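BH0236 protein (Bacillus halodurans, PDB 5T7A) probably recognises beta-1,3-glucan through its family 56 carbohydrate-binding module, the fragment crystallised here. Local coordinates at residues V47-A52 and V62-N67. Residues are numbered along the deposited sequence; the frame is centred on the assembly and turned at random.
Sequences VTIFFA and VHLKVN. With EDO (1,2-ethanediol), chain F; EDO (1,2-ethanediol), chain E.
Ile49 is the one residue of 47-52 that touches 62-67, meeting Val62 and Leu64 through a single methyl group, its CD1. Ahead of it in the strand, Val47 packs on Ile39 and Ile42, while Thr48 lies against Glu84 and Val86. Ile49 itself directs its side chain across the core. CG1 stands opposite the carbonyl carbon (chi1 -58°), and the branch then runs on extended (chi2 170°), carrying CD1 far enough to bridge segments whose nearest CA atoms, those of Ile49 and Val62, are 8.5 Å apart. From Leu64 the CD2 methyl comes within 3.9 Å of Ile49 CD1; from Val62 the CG2 methyl lies 4.1 Å from the same atom. Val62 CG2 reaches this place by standing opposite its own backbone N, with the other methyl, CG1, between N and the carbonyl carbon. These are purely apolar meetings, the side chains crossing at a slant, and they bury 100 Å² over both segments. Phe100 touches both Ile49 and Val62, and Tyr98 also packs on Ile49. Farther on, Phe51 stacks with Tyr35, and its ring meets those of Phe100 and Tyr102. On 62-67, two ethanediol molecules, probably from the crystallisation liquor, sit apart from this core: Val66 N donates to O2 of one at 2.8 Å. Strands 46-53 and 60-66 are separated in sheet order by 82-88 and 72-79, and they meet face to face across the core through side chains, as in the beta-sandwich common among carbohydrate-binding modules.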
ATOM      1  N   VAL A  47      -8.055   7.515   1.115  1.00 10.14           N
ATOM      2  CA  VAL A  47      -8.013   6.220   0.403  1.00  9.66           C
ATOM      3  C   VAL A  47      -7.299   5.307   1.318  1.00  9.80           C
ATOM      4  O   VAL A  47      -6.539   5.743   2.236  1.00 10.20           O
ATOM      5  CB  VAL A  47      -7.286   6.254  -0.973  1.00 10.06           C
ATOM      6  CG1 VAL A  47      -7.848   7.379  -1.862  1.00 11.21           C
ATOM      7  CG2 VAL A  47      -5.793   6.456  -0.827  1.00 11.54           C
ATOM      8  N   THR A  48      -7.453   3.987   1.083  1.00  9.53           N
ATOM      9  CA  THR A  48      -6.709   2.996   1.856  1.00 10.02           C
ATOM     10  C   THR A  48      -5.773   2.233   0.951  1.00  9.78           C
ATOM     11  O   THR A  48      -6.199   1.641  -0.020  1.00 10.52           O
ATOM     12  CB  THR A  48      -7.630   2.024   2.590  1.00 11.81           C
ATOM     13  OG1 THR A  48      -8.373   2.773   3.585  1.00 13.35           O
ATOM     14  CG2 THR A  48      -6.809   0.924   3.282  1.00 13.58           C
ATOM     15  N   ILE A  49      -4.490   2.257   1.278  1.00  8.78           N
ATOM     16  CA  ILE A  49      -3.525   1.326   0.627  1.00  8.76           C
ATOM     17  C   ILE A  49      -3.659   0.007   1.325  1.00  8.78           C
ATOM     18  O   ILE A  49      -3.571  -0.071   2.581  1.00  8.36           O
ATOM     19  CB  ILE A  49      -2.067   1.789   0.759  1.00  9.02           C
ATOM     20  CG1 ILE A  49      -1.881   3.196   0.143  1.00  8.80           C
ATOM     21  CG2 ILE A  49      -1.131   0.824   0.032  1.00  8.97           C
ATOM     22  CD1 ILE A  49      -0.546   3.831   0.441  1.00  9.36           C
ATOM     23  N   PHE A  50      -3.839  -1.067   0.541  1.00  7.92           N
ATOM     24  CA  PHE A  50      -3.982  -2.385   1.142  1.00  8.45           C
ATOM     25  C   PHE A  50      -2.954  -3.324   0.553  1.00  7.78           C
ATOM     26  O   PHE A  50      -2.532  -3.195  -0.577  1.00  8.18           O
ATOM     27  CB  PHE A  50      -5.357  -2.977   0.979  1.00  7.95           C
ATOM     28  CG  PHE A  50      -5.678  -3.465  -0.419  1.00  8.16           C
ATOM     29  CD1 PHE A  50      -6.118  -2.563  -1.388  1.00  7.95           C
ATOM     30  CD2 PHE A  50      -5.516  -4.795  -0.778  1.00  8.71           C
ATOM     31  CE1 PHE A  50      -6.451  -3.007  -2.662  1.00  8.43           C
ATOM     32  CE2 PHE A  50      -5.810  -5.259  -2.071  1.00  8.56           C
ATOM     33  CZ  PHE A  50      -6.294  -4.373  -3.014  1.00  8.07           C
ATOM     34  N   PHE A  51      -2.624  -4.321   1.345  1.00  7.34           N
ATOM     35  CA  PHE A  51      -1.665  -5.397   0.964  1.00  7.17           C
ATOM     36  C   PHE A  51      -2.165  -6.707   1.579  1.00  7.33           C
ATOM     37  O   PHE A  51      -2.304  -6.830   2.801  1.00  8.14           O
ATOM     38  CB  PHE A  51      -0.274  -5.035   1.480  1.00  7.23           C
ATOM     39  CG  PHE A  51       0.830  -5.991   1.022  1.00  7.53           C
ATOM     40  CD1 PHE A  51       1.535  -5.722  -0.140  1.00  7.43           C
ATOM     41  CD2 PHE A  51       1.102  -7.160   1.729  1.00  7.92           C
ATOM     42  CE1 PHE A  51       2.527  -6.575  -0.606  1.00  8.35           C
ATOM     43  CE2 PHE A  51       2.069  -7.988   1.282  1.00  8.46           C
ATOM     44  CZ  PHE A  51       2.760  -7.731   0.131  1.00  8.29           C
ATOM     45  N   ALA A  52      -2.542  -7.647   0.732  1.00  7.46           N
ATOM     46  CA  ALA A  52      -3.199  -8.893   1.152  1.00  7.47           C
ATOM     47  C   ALA A  52      -2.317 -10.051   0.693  1.00  7.83           C
ATOM     48  O   ALA A  52      -2.428 -10.558  -0.439  1.00  7.88           O
ATOM     49  CB  ALA A  52      -4.603  -8.974   0.531  1.00  7.64           C
ATOM     50  N   VAL A  62       4.861   0.038   4.235  1.00  8.51           N
ATOM     51  CA  VAL A  62       4.599   0.743   3.019  1.00  9.08           C
ATOM     52  C   VAL A  62       5.479   1.957   2.898  1.00  9.47           C
ATOM     53  O   VAL A  62       5.777   2.619   3.916  1.00 11.25           O
ATOM     54  CB  VAL A  62       3.095   1.103   2.891  1.00  9.05           C
ATOM     55  CG1 VAL A  62       2.616   2.054   3.985  1.00  8.86           C
ATOM     56  CG2 VAL A  62       2.785   1.644   1.520  1.00  9.73           C
ATOM     57  N   HIS A  63       5.929   2.213   1.687  1.00  8.99           N
ATOM     58  CA  HIS A  63       6.809   3.374   1.313  1.00  9.80           C
ATOM     59  C   HIS A  63       5.953   4.205   0.375  1.00 10.39           C
ATOM     60  O   HIS A  63       5.362   3.650  -0.558  1.00 11.24           O
ATOM     61  CB  HIS A  63       8.044   2.879   0.584  1.00 10.15           C
ATOM     62  CG  HIS A  63       8.683   1.700   1.242  1.00  9.99           C
ATOM     63  ND1 HIS A  63       9.251   1.764   2.509  1.00 10.43           N
ATOM     64  CD2 HIS A  63       8.748   0.410   0.881  1.00 10.72           C
ATOM     65  CE1 HIS A  63       9.657   0.563   2.872  1.00 10.73           C
ATOM     66  NE2 HIS A  63       9.380  -0.278   1.901  1.00 12.58           N
ATOM     67  N   LEU A  64       5.769   5.516   0.660  1.00 10.37           N
ATOM     68  CA  LEU A  64       4.878   6.306  -0.201  1.00 11.07           C
ATOM     69  C   LEU A  64       5.410   7.684  -0.455  1.00 12.15           C
ATOM     70  O   LEU A  64       6.186   8.231   0.345  1.00 12.71           O
ATOM     71  CB  LEU A  64       3.452   6.284   0.313  1.00 12.56           C
ATOM     72  CG  LEU A  64       3.163   6.886   1.687  1.00 12.52           C
ATOM     73  CD1 LEU A  64       2.981   8.379   1.505  1.00 13.68           C
ATOM     74  CD2 LEU A  64       1.927   6.224   2.328  1.00 12.44           C
ATOM     75  N   LYS A  65       4.984   8.222  -1.584  1.00 13.39           N
ATOM     76  CA  LYS A  65       5.234   9.636  -1.896  1.00 16.19           C
ATOM     77  C   LYS A  65       4.034  10.187  -2.578  1.00 15.95           C
ATOM     78  O   LYS A  65       3.370   9.508  -3.358  1.00 14.37           O
ATOM     79  CB  LYS A  65       6.346   9.733  -2.926  1.00 19.42           C
ATOM     80  CG  LYS A  65       7.690   9.236  -2.551  1.00 26.23           C
ATOM     81  CD  LYS A  65       8.516   9.080  -3.839  1.00 26.48           C
ATOM     82  CE  LYS A  65       9.891   8.639  -3.471  1.00 31.83           C
ATOM     83  NZ  LYS A  65      10.888   8.924  -4.539  1.00 34.98           N
ATOM     84  N   VAL A  66       3.795  11.484  -2.404  1.00 15.85           N
ATOM     85  CA  VAL A  66       2.674  12.131  -3.035  1.00 17.54           C
ATOM     86  C   VAL A  66       3.219  13.271  -3.928  1.00 18.33           C
ATOM     87  O   VAL A  66       3.993  14.083  -3.413  1.00 19.20           O
ATOM     88  CB  VAL A  66       1.749  12.724  -1.996  1.00 17.79           C
ATOM     89  CG1 VAL A  66       0.626  13.488  -2.712  1.00 18.85           C
ATOM     90  CG2 VAL A  66       1.166  11.682  -1.039  1.00 19.94           C
ATOM     91  N   ASN A  67       2.827  13.290  -5.202  1.00 19.12           N
ATOM     92  CA  ASN A  67       3.325  14.289  -6.227  1.00 21.71           C
ATOM     93  C   ASN A  67       4.855  14.397  -6.153  1.00 25.32           C
ATOM     94  O   ASN A  67       5.452  15.503  -6.160  1.00 26.02           O
ATOM     95  CB  ASN A  67       2.664  15.637  -5.964  1.00 23.47           C
ATOM     96  CG  ASN A  67       1.139  15.578  -6.066  1.00 22.92           C
ATOM     97  OD1 ASN A  67       0.631  14.893  -6.933  1.00 26.03           O
ATOM     98  ND2 ASN A  67       0.429  16.198  -5.138  1.00 24.38           N
TER
HETATM   99  C1  EDO F1104       4.087  14.138   0.734  1.00 37.84           C
HETATM  100  O1  EDO F1104       4.316  14.475   2.085  1.00 42.50           O
HETATM  101  C2  EDO F1104       4.656  12.739   0.540  1.00 31.76           C
HETATM  102  O2  EDO F1104       5.603  12.636  -0.537  1.00 26.71           O
HETATM  103  C1  EDO E1103       8.884   6.959  -6.685  1.00 39.05           C
HETATM  104  O1  EDO E1103       9.816   8.008  -6.492  1.00 37.91           O
HETATM  105  C2  EDO E1103       9.441   6.111  -7.783  1.00 37.49           C
HETATM  106  O2  EDO E1103       8.694   6.279  -8.983  1.00 38.35           O